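Local coordinates for effector protein MavE (PDB 6PIR), which is a Legionella pneumophila virulence effector indispensable for endoplasmic reticulum-mediated remodelling of the bacterium-containing vacuole and for evasion of lysosomes, at residues A108-E113 against R120-Q125; N9-S14 against K128-K133; Y45-R50 against L63-A68; L75-Y80 against E89-A94. All coordinates share one frame; numbering follows the deposited sequence. Where two conformers were deposited one is given.

Contact 1 of 4, residues A108-E113 against R120-Q125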
loop_
_atom_site.group_PDB
_atom_site.type_symbol
_atom_site.label_atom_id
_atom_site.label_comp_id
_atom_site.label_asym_id
_atom_site.label_seq_id
_atom_site.Cartn_x
_atom_site.Cartn_y
_atom_site.Cartn_z
ATOM N N ALA A 108 6.949 8.784 -5.589
ATOM C CA ALA A 108 7.649 9.999 -5.968
ATOM C C ALA A 108 9.086 9.956 -5.465
ATOM O O ALA A 108 9.370 9.339 -4.438
ATOM C CB ALA A 108 6.934 11.221 -5.375
ATOM N N ASN A 109 9.990 10.642 -6.193
ATOM C CA ASN A 109 11.387 10.863 -5.783
ATOM C C ASN A 109 12.130 9.564 -5.517
ATOM O O ASN A 109 12.935 9.482 -4.587
ATOM C CB ASN A 109 11.513 11.771 -4.561
ATOM C CG ASN A 109 10.956 13.144 -4.799
ATOM O OD1 ASN A 109 11.275 13.773 -5.805
ATOM N ND2 ASN A 109 10.143 13.633 -3.870
ATOM N N THR A 110 11.835 8.526 -6.290
ATOM C CA THR A 110 12.530 7.268 -6.064
ATOM C C THR A 110 13.860 7.242 -6.800
ATOM O O THR A 110 14.053 7.873 -7.851
ATOM C CB THR A 110 11.687 6.057 -6.479
ATOM O OG1 THR A 110 11.403 6.099 -7.893
ATOM C CG2 THR A 110 10.399 6.002 -5.630
ATOM N N ASP A 111 14.797 6.527 -6.219
ATOM C CA ASP A 111 16.117 6.425 -6.801
ATOM C C ASP A 111 16.126 5.324 -7.858
ATOM O O ASP A 111 15.790 4.176 -7.541
ATOM C CB ASP A 111 17.111 6.196 -5.685
ATOM C CG ASP A 111 18.549 6.055 -6.167
ATOM O OD1 ASP A 111 18.834 6.010 -7.374
ATOM O OD2 ASP A 111 19.422 6.092 -5.287
ATOM N N PRO A 112 16.466 5.635 -9.113
ATOM C CA PRO A 112 16.414 4.628 -10.192
ATOM C C PRO A 112 17.260 3.410 -9.925
ATOM O O PRO A 112 16.962 2.318 -10.429
ATOM C CB PRO A 112 16.936 5.409 -11.412
ATOM C CG PRO A 112 16.711 6.802 -11.081
ATOM C CD PRO A 112 16.879 6.950 -9.618
ATOM N N GLU A 113 18.307 3.549 -9.118
ATOM C CA GLU A 113 19.141 2.405 -8.787
ATOM C C GLU A 113 18.351 1.311 -8.086
ATOM O O GLU A 113 18.672 0.122 -8.221
ATOM C CB GLU A 113 20.268 2.871 -7.869
ATOM C CG GLU A 113 21.212 1.793 -7.477
ATOM C CD GLU A 113 22.089 1.400 -8.635
ATOM O OE1 GLU A 113 22.332 0.187 -8.830
ATOM O OE2 GLU A 113 22.550 2.317 -9.353
ATOM N N ARG A 120 10.067 1.791 -0.031
ATOM C CA ARG A 120 10.158 1.315 1.336
ATOM C C ARG A 120 10.453 2.469 2.286
ATOM O O ARG A 120 9.794 2.611 3.321
ATOM C CB ARG A 120 11.245 0.248 1.407
ATOM C CG ARG A 120 11.242 -0.679 2.593
ATOM C CD ARG A 120 12.109 -1.897 2.195
ATOM N NE ARG A 120 13.553 -1.665 2.281
ATOM C CZ ARG A 120 14.464 -2.301 1.537
ATOM N NH1 ARG A 120 14.086 -3.194 0.632
ATOM N NH2 ARG A 120 15.766 -2.031 1.679
ATOM N N GLU A 121 11.426 3.325 1.930
ATOM C CA GLU A 121 11.828 4.398 2.843
ATOM C C GLU A 121 10.796 5.525 2.896
ATOM O O GLU A 121 10.493 6.041 3.979
ATOM C CB GLU A 121 13.219 4.877 2.468
ATOM C CG GLU A 121 14.241 3.788 2.811
ATOM C CD GLU A 121 15.525 3.948 2.032
ATOM O OE1 GLU A 121 15.531 4.837 1.153
ATOM O OE2 GLU A 121 16.499 3.190 2.279
ATOM N N ASN A 122 10.232 5.913 1.744
ATOM C CA ASN A 122 9.104 6.841 1.726
ATOM C C ASN A 122 8.009 6.340 2.664
ATOM O O ASN A 122 7.515 7.074 3.528
ATOM C CB ASN A 122 8.523 6.974 0.301
ATOM C CG ASN A 122 9.459 7.691 -0.694
ATOM O OD1 ASN A 122 10.404 8.387 -0.309
ATOM N ND2 ASN A 122 9.195 7.503 -2.000
ATOM N N SER A 123 7.666 5.052 2.538
ATOM C CA SER A 123 6.615 4.452 3.341
ATOM C C SER A 123 6.953 4.511 4.821
ATOM O O SER A 123 6.109 4.877 5.644
ATOM C CB SER A 123 6.388 2.997 2.885
ATOM O OG SER A 123 5.328 2.421 3.612
ATOM N N SER A 124 8.183 4.140 5.185
ATOM C CA SER A 124 8.553 4.153 6.599
ATOM C C SER A 124 8.403 5.545 7.200
ATOM O O SER A 124 7.901 5.685 8.323
ATOM C CB SER A 124 9.981 3.657 6.785
ATOM O OG SER A 124 10.897 4.537 6.156
ATOM N N GLN A 125 8.834 6.587 6.470
ATOM C CA GLN A 125 8.722 7.964 6.986
ATOM C C GLN A 125 7.266 8.391 7.133
ATOM O O GLN A 125 6.867 8.953 8.167
ATOM C CB GLN A 125 9.470 8.934 6.067
ATOM C CG GLN A 125 10.990 8.879 6.223
ATOM C CD GLN A 125 11.452 9.588 7.482
ATOM O OE1 GLN A 125 11.450 10.821 7.542
ATOM N NE2 GLN A 125 11.835 8.816 8.499
HETATM O O HOH W 1 12.801 8.796 -1.775
#
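The carboxamide of Asn122 meets the loop directly through ND2 and by way of a water through OD1. Its ND2 gives a weak hydrogen bond to Ala108 O, 3.1 Å away and bent to 134° at the hydrogen, and the same nitrogen also donates to the carbonyl of Leu106. Ala108 O is displaced to one face of the amide plane and the CG2 methyl of Thr110 to the other, this methyl lying 4.1 Å from Asn122 ND2. Asn122 OD1 accepts a hydrogen bond from a water at 2.8 Å, which donates its other one to Asn109 O at 2.9 Å. Asparagine suits the place because one short side chain donates to the carbonyls of Leu106 and Ala108 through ND2 and accepts from the water through OD1. In Thr110, a chi1 of 62° sets the CG2 methyl anti to the carbonyl carbon, which carries it to the Asn122 side, while OG1 is hydrogen-bonded to Arg115 NH1. Further along, Asp111 OD1 accepts from Glu113 N at 3.1 Å, forming an Asx turn. This surface contact spans the connection between helix 85-106 and helix 115-134, and the adjacent Ser123 packs helix 115-134 onto Leu15 and Leu18 of helix 5-21.

Contact 2 of 4, residues N9-S14 against K128-K133; sequences NFLINS and KELIAK
Ile12 reaches from helix 9-14 to both Leu130 and Ile131, and here the packing is tight. Its CD1 comes to 3.6 Å from Ile131 CG1, and Ile12 CG1 lies 3.8 Å from Leu130 CB. The other branch, Ile12 CG2, is engaged too, at 3.7 Å from Ile131 CD1. With CG1 beside its backbone N (chi1 -72°) and CG2 beside the carbonyl carbon, the beta-branched Ile12 spreads two arms over its neighbours, which suits a residue facing another helix across a gap of 9.7 Å between the segment axes. The two short helical segments run at 137°, antiparallel but well splayed. Leu11 makes the looser part: its CD1 stands 4.1 Å from Leu130 CD1, and its side chain turns also to Leu98 and Tyr102 of helix 85-106. On the solvent side sits the partly exposed Ile131, its CB pointing across the interface rather than into it while its end still reaches Ile12. Arg127 and Leu134 continue the contact with Ile12 along the same helix. Every contact across the two segments is between apolar carbons, with no hydrogen bond, so the pairing rests on the fit of branched aliphatic shapes and on partly removing them from water.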
loop_
_atom_site.group_PDB
_atom_site.type_symbol
_atom_site.label_atom_id
_atom_site.label_comp_id
_atom_site.label_asym_id
_atom_site.label_seq_id
_atom_site.Cartn_x
_atom_site.Cartn_y
_atom_site.Cartn_z
ATOM N N ASN A 9 -5.454 4.781 10.310
ATOM C CA ASN A 9 -5.017 3.468 10.776
ATOM C C ASN A 9 -4.858 2.497 9.616
ATOM O O ASN A 9 -3.906 1.701 9.591
ATOM C CB ASN A 9 -5.999 2.913 11.801
ATOM C CG ASN A 9 -5.350 2.666 13.138
ATOM O OD1 ASN A 9 -4.854 1.571 13.409
ATOM N ND2 ASN A 9 -5.357 3.677 13.985
ATOM N N PHE A 10 -5.802 2.534 8.664
ATOM C CA PHE A 10 -5.705 1.696 7.482
ATOM C C PHE A 10 -4.406 1.974 6.726
ATOM O O PHE A 10 -3.725 1.049 6.260
ATOM C CB PHE A 10 -6.896 1.959 6.579
ATOM C CG PHE A 10 -7.020 0.986 5.453
ATOM C CD1 PHE A 10 -7.816 -0.147 5.592
ATOM C CD2 PHE A 10 -6.371 1.203 4.252
ATOM C CE1 PHE A 10 -7.942 -1.069 4.543
ATOM C CE2 PHE A 10 -6.487 0.296 3.211
ATOM C CZ PHE A 10 -7.280 -0.842 3.357
ATOM N N LEU A 11 -4.057 3.245 6.588
ATOM C CA LEU A 11 -2.817 3.614 5.927
ATOM C C LEU A 11 -1.625 3.073 6.691
ATOM O O LEU A 11 -0.688 2.553 6.092
ATOM C CB LEU A 11 -2.730 5.147 5.821
ATOM C CG LEU A 11 -3.701 5.834 4.869
ATOM C CD1 LEU A 11 -3.648 7.344 5.139
ATOM C CD2 LEU A 11 -3.402 5.521 3.401
ATOM N N ILE A 12 -1.601 3.254 8.015
ATOM C CA ILE A 12 -0.447 2.797 8.793
ATOM C C ILE A 12 -0.240 1.284 8.624
ATOM O O ILE A 12 0.886 0.791 8.422
ATOM C CB ILE A 12 -0.633 3.168 10.267
ATOM C CG1 ILE A 12 -0.452 4.680 10.444
ATOM C CG2 ILE A 12 0.318 2.387 11.138
ATOM C CD1 ILE A 12 -0.938 5.130 11.744
ATOM N N ASN A 13 -1.324 0.517 8.709
ATOM C CA ASN A 13 -1.174 -0.943 8.591
ATOM C C ASN A 13 -0.824 -1.367 7.177
ATOM O O ASN A 13 -0.076 -2.350 6.962
ATOM C CB ASN A 13 -2.457 -1.613 9.039
ATOM C CG ASN A 13 -2.668 -1.501 10.508
ATOM O OD1 ASN A 13 -1.709 -1.481 11.274
ATOM N ND2 ASN A 13 -3.921 -1.452 10.923
ATOM N N SER A 14 -1.388 -0.663 6.196
ATOM C CA SER A 14 -1.083 -0.941 4.800
ATOM C C SER A 14 0.381 -0.652 4.490
ATOM O O SER A 14 1.046 -1.438 3.802
ATOM C CB SER A 14 -2.020 -0.104 3.936
ATOM O OG SER A 14 -3.350 -0.527 4.145
ATOM N N LYS A 128 5.747 6.537 10.081
ATOM C CA LYS A 128 6.213 7.067 11.353
ATOM C C LYS A 128 5.512 8.381 11.704
ATOM O O LYS A 128 5.157 8.602 12.866
ATOM C CB LYS A 128 7.730 7.261 11.322
ATOM C CG LYS A 128 8.544 5.938 11.306
ATOM N N GLU A 129 5.301 9.257 10.711
ATOM C CA GLU A 129 4.647 10.541 10.959
ATOM C C GLU A 129 3.206 10.340 11.403
ATOM O O GLU A 129 2.749 10.955 12.385
ATOM C CB GLU A 129 4.717 11.411 9.704
ATOM C CG GLU A 129 6.124 11.875 9.358
ATOM C CD GLU A 129 6.254 12.160 7.898
ATOM O OE1 GLU A 129 5.215 12.207 7.219
ATOM O OE2 GLU A 129 7.388 12.259 7.403
ATOM N N LEU A 130 2.472 9.481 10.684
ATOM C CA LEU A 130 1.085 9.233 11.057
ATOM C C LEU A 130 0.999 8.608 12.436
ATOM O O LEU A 130 0.153 9.006 13.251
ATOM C CB LEU A 130 0.392 8.335 10.021
ATOM C CG LEU A 130 -0.040 9.117 8.783
ATOM C CD1 LEU A 130 -0.623 8.189 7.714
ATOM C CD2 LEU A 130 -1.032 10.216 9.164
ATOM N N ILE A 131 1.888 7.657 12.733
ATOM C CA ILE A 131 1.854 7.001 14.032
ATOM C C ILE A 131 2.121 8.009 15.130
ATOM O O ILE A 131 1.444 8.010 16.169
ATOM C CB ILE A 131 2.847 5.834 14.069
ATOM C CG1 ILE A 131 2.316 4.713 13.202
ATOM C CG2 ILE A 131 3.033 5.345 15.481
ATOM C CD1 ILE A 131 3.289 3.646 13.019
ATOM N N ALA A 132 3.107 8.890 14.911
ATOM C CA ALA A 132 3.421 9.934 15.876
ATOM C C ALA A 132 2.202 10.800 16.168
ATOM O O ALA A 132 1.979 11.194 17.316
ATOM C CB ALA A 132 4.573 10.783 15.350
ATOM N N LYS A 133 1.374 11.075 15.160
ATOM C CA LYS A 133 0.218 11.919 15.459
ATOM C C LYS A 133 -1.021 11.126 15.876
ATOM O O LYS A 133 -2.031 11.733 16.254
ATOM C CB LYS A 133 -0.122 12.804 14.255
#

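Contact 3 of 4, residues Y45-R50 against L63-A68; sequences YQINSR and LKFTSA
A water is gripped between the two segments by Asn48 and Thr66: it donates to Asn48 OD1 at 2.9 Å, and it is hydrogen-bonded to Thr66 OG1 at the same distance. In the threonine a chi1 of 63° tucks OG1 back over its own helix, where it also bonds the carbonyl of Lys62 one turn back. That rotation swings Thr66 CG2 to the loop, close to Asn48 OD1 at 3.2 Å and over Ile47, whose CG2 it approaches to 3.8 Å. A residue with one polar and one methyl branch thus serves the water and the apolar side chain at once. Ile47 is buried, its CG2 lying 3.7 Å from Phe65 CE2 and its CD1 3.5 Å from Thr66 O. The segment begins with Tyr45, last residue of the stretch assigned as the NPxY motif (Asn42, Pro43, Arg44, Tyr45), a motif that binds phosphotyrosine-binding domains of host signalling and adapter proteins; here the tyrosine packs on Ala70 and Ile73 of helix 59-77 and on Arg95 of helix 85-106. Beyond it, the loop is braced at Gln46 O, which accepts from Arg50 NH1 at 2.8 Å and from Ser49 OG at 3.1 Å, the two donors coming from opposite faces of the carbonyl plane. Arg50 NH2 makes a salt bridge with Asp100 of helix 85-106.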
loop_
_atom_site.group_PDB
_atom_site.type_symbol
_atom_site.label_atom_id
_atom_site.label_comp_id
_atom_site.label_asym_id
_atom_site.label_seq_id
_atom_site.Cartn_x
_atom_site.Cartn_y
_atom_site.Cartn_z
ATOM N N TYR A 45 -7.404 -2.763 -8.685
ATOM C CA TYR A 45 -7.261 -1.458 -8.053
ATOM C C TYR A 45 -6.741 -0.357 -8.971
ATOM O O TYR A 45 -6.722 0.809 -8.546
ATOM C CB TYR A 45 -6.342 -1.561 -6.832
ATOM C CG TYR A 45 -6.947 -2.380 -5.727
ATOM C CD1 TYR A 45 -8.216 -2.094 -5.238
ATOM C CD2 TYR A 45 -6.231 -3.396 -5.135
ATOM C CE1 TYR A 45 -8.774 -2.855 -4.232
ATOM C CE2 TYR A 45 -6.766 -4.149 -4.125
ATOM C CZ TYR A 45 -8.038 -3.876 -3.663
ATOM O OH TYR A 45 -8.585 -4.639 -2.648
ATOM N N GLN A 46 -6.304 -0.681 -10.193
ATOM C CA GLN A 46 -5.719 0.302 -11.113
ATOM C C GLN A 46 -4.553 1.055 -10.464
ATOM O O GLN A 46 -4.473 2.277 -10.518
ATOM C CB GLN A 46 -6.776 1.303 -11.600
ATOM C CG GLN A 46 -8.099 0.753 -12.100
ATOM C CD GLN A 46 -9.083 1.888 -12.348
ATOM O OE1 GLN A 46 -9.229 2.792 -11.515
ATOM N NE2 GLN A 46 -9.736 1.868 -13.502
ATOM N N ILE A 47 -3.640 0.317 -9.833
ATOM C CA ILE A 47 -2.536 0.979 -9.132
ATOM C C ILE A 47 -1.538 1.564 -10.125
ATOM O O ILE A 47 -1.018 2.670 -9.918
ATOM C CB ILE A 47 -1.868 -0.013 -8.163
ATOM C CG1 ILE A 47 -2.901 -0.526 -7.149
ATOM C CG2 ILE A 47 -0.699 0.626 -7.445
ATOM C CD1 ILE A 47 -2.541 -1.869 -6.505
ATOM N N ASN A 48 -1.315 0.868 -11.254
ATOM C CA ASN A 48 -0.377 1.325 -12.285
ATOM C C ASN A 48 -0.598 2.783 -12.675
ATOM O O ASN A 48 0.361 3.559 -12.801
ATOM C CB ASN A 48 -0.507 0.441 -13.529
ATOM C CG ASN A 48 0.458 -0.708 -13.531
ATOM O OD1 ASN A 48 1.395 -0.732 -12.743
ATOM N ND2 ASN A 48 0.228 -1.686 -14.412
ATOM N N SER A 49 -1.847 3.191 -12.835
ATOM C CA SER A 49 -2.076 4.550 -13.320
ATOM C C SER A 49 -1.696 5.636 -12.312
ATOM O O SER A 49 -1.610 6.809 -12.695
ATOM C CB SER A 49 -3.538 4.721 -13.693
ATOM O OG SER A 49 -4.346 4.625 -12.536
ATOM N N ARG A 50 -1.482 5.291 -11.049
ATOM C CA ARG A 50 -1.216 6.274 -10.002
ATOM C C ARG A 50 0.274 6.441 -9.693
ATOM O O ARG A 50 0.644 7.237 -8.825
ATOM C CB ARG A 50 -2.002 5.867 -8.754
ATOM C CG ARG A 50 -3.533 5.879 -8.974
ATOM C CD ARG A 50 -4.302 4.968 -8.001
ATOM N NE ARG A 50 -5.725 5.312 -7.905
ATOM C CZ ARG A 50 -6.647 4.975 -8.801
ATOM N NH1 ARG A 50 -6.296 4.269 -9.875
ATOM N NH2 ARG A 50 -7.919 5.333 -8.626
ATOM N N LEU A 63 5.387 -3.945 -11.436
ATOM C CA LEU A 63 4.721 -5.174 -11.018
ATOM C C LEU A 63 4.997 -5.451 -9.553
ATOM O O LEU A 63 4.094 -5.817 -8.799
ATOM C CB LEU A 63 5.186 -6.372 -11.876
ATOM N N LYS A 64 6.232 -5.281 -9.130
ATOM C CA LYS A 64 6.554 -5.490 -7.726
ATOM C C LYS A 64 5.739 -4.548 -6.838
ATOM O O LYS A 64 5.157 -4.968 -5.827
ATOM C CB LYS A 64 8.058 -5.312 -7.500
ATOM C CG LYS A 64 8.920 -6.506 -7.974
ATOM C CD LYS A 64 10.367 -6.368 -7.431
ATOM C CE LYS A 64 11.320 -7.440 -7.951
ATOM N NZ LYS A 64 11.785 -7.229 -9.363
ATOM N N PHE A 65 5.659 -3.275 -7.225
ATOM C CA PHE A 65 4.970 -2.290 -6.396
ATOM C C PHE A 65 3.475 -2.564 -6.333
ATOM O O PHE A 65 2.888 -2.580 -5.243
ATOM C CB PHE A 65 5.253 -0.882 -6.922
ATOM C CG PHE A 65 4.451 0.175 -6.236
ATOM C CD1 PHE A 65 4.782 0.592 -4.962
ATOM C CD2 PHE A 65 3.319 0.705 -6.842
ATOM C CE1 PHE A 65 4.016 1.578 -4.314
ATOM C CE2 PHE A 65 2.568 1.688 -6.199
ATOM C CZ PHE A 65 2.921 2.114 -4.930
ATOM N N THR A 66 2.839 -2.775 -7.497
ATOM C CA THR A 66 1.387 -2.937 -7.526
ATOM C C THR A 66 0.987 -4.221 -6.824
ATOM O O THR A 66 -0.020 -4.255 -6.103
ATOM C CB THR A 66 0.855 -2.953 -8.957
ATOM O OG1 THR A 66 1.404 -4.078 -9.645
ATOM C CG2 THR A 66 1.218 -1.671 -9.710
ATOM N N SER A 67 1.751 -5.294 -7.038
ATOM C CA SER A 67 1.489 -6.523 -6.307
ATOM C C SER A 67 1.553 -6.279 -4.821
ATOM O O SER A 67 0.660 -6.726 -4.084
ATOM C CB SER A 67 2.479 -7.620 -6.718
ATOM O OG SER A 67 2.184 -8.007 -8.051
ATOM N N ALA A 68 2.571 -5.540 -4.367
ATOM C CA ALA A 68 2.719 -5.339 -2.930
ATOM C C ALA A 68 1.573 -4.514 -2.366
ATOM O O ALA A 68 1.090 -4.797 -1.269
ATOM C CB ALA A 68 4.058 -4.692 -2.613
HETATM O O HOH W 2 1.976 -3.545 -12.437
#

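Contact 4 of 4, residues L75-Y80 against E89-A94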
loop_
_atom_site.group_PDB
_atom_site.type_symbol
_atom_site.label_atom_id
_atom_site.label_comp_id
_atom_site.label_asym_id
_atom_site.label_seq_id
_atom_site.Cartn_x
_atom_site.Cartn_y
_atom_site.Cartn_z
ATOM N N LEU A 75 -4.420 -7.868 2.965
ATOM C CA LEU A 75 -4.062 -8.299 4.311
ATOM C C LEU A 75 -4.689 -7.403 5.376
ATOM O O LEU A 75 -5.227 -7.890 6.383
ATOM C CB LEU A 75 -2.543 -8.317 4.461
ATOM C CG LEU A 75 -1.809 -9.436 3.672
ATOM C CD1 LEU A 75 -0.332 -9.150 3.634
ATOM C CD2 LEU A 75 -2.077 -10.781 4.309
ATOM N N VAL A 76 -4.658 -6.092 5.164
ATOM C CA VAL A 76 -5.321 -5.212 6.122
ATOM C C VAL A 76 -6.825 -5.431 6.097
ATOM O O VAL A 76 -7.458 -5.558 7.149
ATOM C CB VAL A 76 -4.959 -3.738 5.846
ATOM C CG1 VAL A 76 -5.805 -2.806 6.724
ATOM C CG2 VAL A 76 -3.462 -3.506 6.112
ATOM N N SER A 77 -7.420 -5.513 4.908
ATOM C CA SER A 77 -8.866 -5.600 4.811
ATOM C C SER A 77 -9.397 -6.881 5.432
ATOM O O SER A 77 -10.511 -6.889 5.954
ATOM C CB SER A 77 -9.326 -5.518 3.354
ATOM O OG SER A 77 -8.996 -4.293 2.736
ATOM N N GLU A 78 -8.639 -7.985 5.382
ATOM C CA GLU A 78 -9.220 -9.208 5.929
ATOM C C GLU A 78 -9.253 -9.244 7.458
ATOM O O GLU A 78 -9.837 -10.178 8.011
ATOM C CB GLU A 78 -8.502 -10.443 5.374
ATOM C CG GLU A 78 -7.122 -10.618 5.859
ATOM C CD GLU A 78 -6.427 -11.740 5.123
ATOM O OE1 GLU A 78 -5.324 -12.136 5.571
ATOM O OE2 GLU A 78 -6.960 -12.165 4.071
ATOM N N LYS A 79 -8.657 -8.266 8.150
ATOM C CA LYS A 79 -8.769 -8.194 9.605
ATOM C C LYS A 79 -10.189 -7.849 10.080
ATOM O O LYS A 79 -10.527 -8.143 11.229
ATOM C CB LYS A 79 -7.763 -7.174 10.156
ATOM C CG LYS A 79 -7.770 -6.968 11.670
ATOM C CD LYS A 79 -6.700 -5.991 12.070
ATOM C CE LYS A 79 -6.717 -5.660 13.567
ATOM N NZ LYS A 79 -5.580 -4.738 13.898
ATOM N N TYR A 80 -11.013 -7.224 9.231
ATOM C CA TYR A 80 -12.366 -6.768 9.579
ATOM C C TYR A 80 -13.369 -7.834 9.176
ATOM O O TYR A 80 -13.810 -7.887 8.031
ATOM C CB TYR A 80 -12.695 -5.461 8.874
ATOM C CG TYR A 80 -11.680 -4.392 9.135
ATOM C CD1 TYR A 80 -11.762 -3.587 10.261
ATOM C CD2 TYR A 80 -10.636 -4.193 8.259
ATOM C CE1 TYR A 80 -10.821 -2.603 10.505
ATOM C CE2 TYR A 80 -9.685 -3.216 8.492
ATOM C CZ TYR A 80 -9.790 -2.420 9.617
ATOM O OH TYR A 80 -8.849 -1.442 9.853
ATOM N N GLU A 89 -17.886 0.716 3.305
ATOM C CA GLU A 89 -17.694 2.034 2.701
ATOM C C GLU A 89 -16.468 2.742 3.287
ATOM O O GLU A 89 -15.785 3.486 2.575
ATOM C CB GLU A 89 -18.968 2.876 2.856
ATOM C CG GLU A 89 -20.094 2.444 1.896
ATOM C CD GLU A 89 -21.490 2.638 2.474
ATOM O OE1 GLU A 89 -21.618 3.330 3.502
ATOM O OE2 GLU A 89 -22.457 2.068 1.914
ATOM N N GLN A 90 -16.181 2.523 4.576
ATOM C CA GLN A 90 -14.987 3.064 5.217
ATOM C C GLN A 90 -13.731 2.446 4.620
ATOM O O GLN A 90 -12.764 3.143 4.322
ATOM C CB GLN A 90 -15.049 2.743 6.708
ATOM C CG GLN A 90 -14.665 3.834 7.638
ATOM C CD GLN A 90 -15.411 3.748 8.966
ATOM O OE1 GLN A 90 -16.202 2.836 9.195
ATOM N NE2 GLN A 90 -15.149 4.697 9.846
ATOM N N ILE A 91 -13.755 1.134 4.407
ATOM C CA ILE A 91 -12.645 0.475 3.760
ATOM C C ILE A 91 -12.501 1.003 2.354
ATOM O O ILE A 91 -11.387 1.263 1.895
ATOM C CB ILE A 91 -12.848 -1.058 3.768
ATOM C CG1 ILE A 91 -12.713 -1.606 5.185
ATOM C CG2 ILE A 91 -11.841 -1.737 2.838
ATOM C CD1 ILE A 91 -13.075 -3.073 5.284
ATOM N N GLN A 92 -13.629 1.199 1.655
ATOM C CA GLN A 92 -13.576 1.673 0.278
ATOM C C GLN A 92 -12.921 3.045 0.213
ATOM O O GLN A 92 -12.073 3.297 -0.649
ATOM C CB GLN A 92 -14.981 1.723 -0.324
ATOM N N SER A 93 -13.297 3.937 1.128
ATOM C CA SER A 93 -12.717 5.275 1.147
ATOM C C SER A 93 -11.264 5.271 1.597
ATOM O O SER A 93 -10.458 5.994 1.029
ATOM C CB SER A 93 -13.534 6.210 2.024
ATOM O OG SER A 93 -13.591 7.472 1.380
ATOM N N ALA A 94 -10.925 4.525 2.654
ATOM C CA ALA A 94 -9.543 4.439 3.105
ATOM C C ALA A 94 -8.656 3.813 2.034
ATOM O O ALA A 94 -7.507 4.220 1.847
ATOM C CB ALA A 94 -9.468 3.650 4.410
#
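Where helix 59-77 gives way to the turn before helix 85-106, Ser77 and Tyr80 pack on Ile91 in a small, mainly apolar contact. Ile91 is buried and points at the turn, dividing its two branches between its partners. Its CG2 faces Ser77 OG at 3.8 Å, while its CD1 lies 4.0 Å from Tyr80 CD2, approaching the ring obliquely, the two side chains running alongside with their ends pointing opposite ways. Serine suits the first position because it is small and because its hydroxyl, set beside the backbone N (chi1 -62°), is already satisfied by the carbonyl of Ile73 in the preceding turn of helix. Tyr80 lends a broad ring to the second: Ser77 O lies at the edge of that ring, in its plane, and the ring of Phe6 meets it from helix 5-21 with the planes about 50° apart. Backbone bonds shape the reversal, with Lys79 N donating to Val76 O at 3.1 Å and Tyr80 N weakly to Ser77 O at 3.3 Å. Residues Ser77 to Tyr80 form a type I beta turn, and the whole is an alpha-helical hairpin, in which a residue of the returning helix packs against the end of the first.

Contact 2 opens first, on helix 5-21, and closes last, on helix 115-134, so it brings the first and last helices together and encloses all the other contacts. Within its loop the remaining three follow in series without crossing. Contact 3 joins the loop segment that starts at the tyrosine of the NPxY motif to helix 59-77; contact 4 then turns the end of that helix onto helix 85-106; contact 1 fastens the next connection to helix 115-134. Contacts 1 and 4 lie on opposite sides of the chain's centre, their own centres about 25 Å apart. Contacts 2 and 4 meet directly, where Phe10 packs on Val76 and Ala94, joining helix 5-21 to the hairpin of helices 59-77 and 85-106.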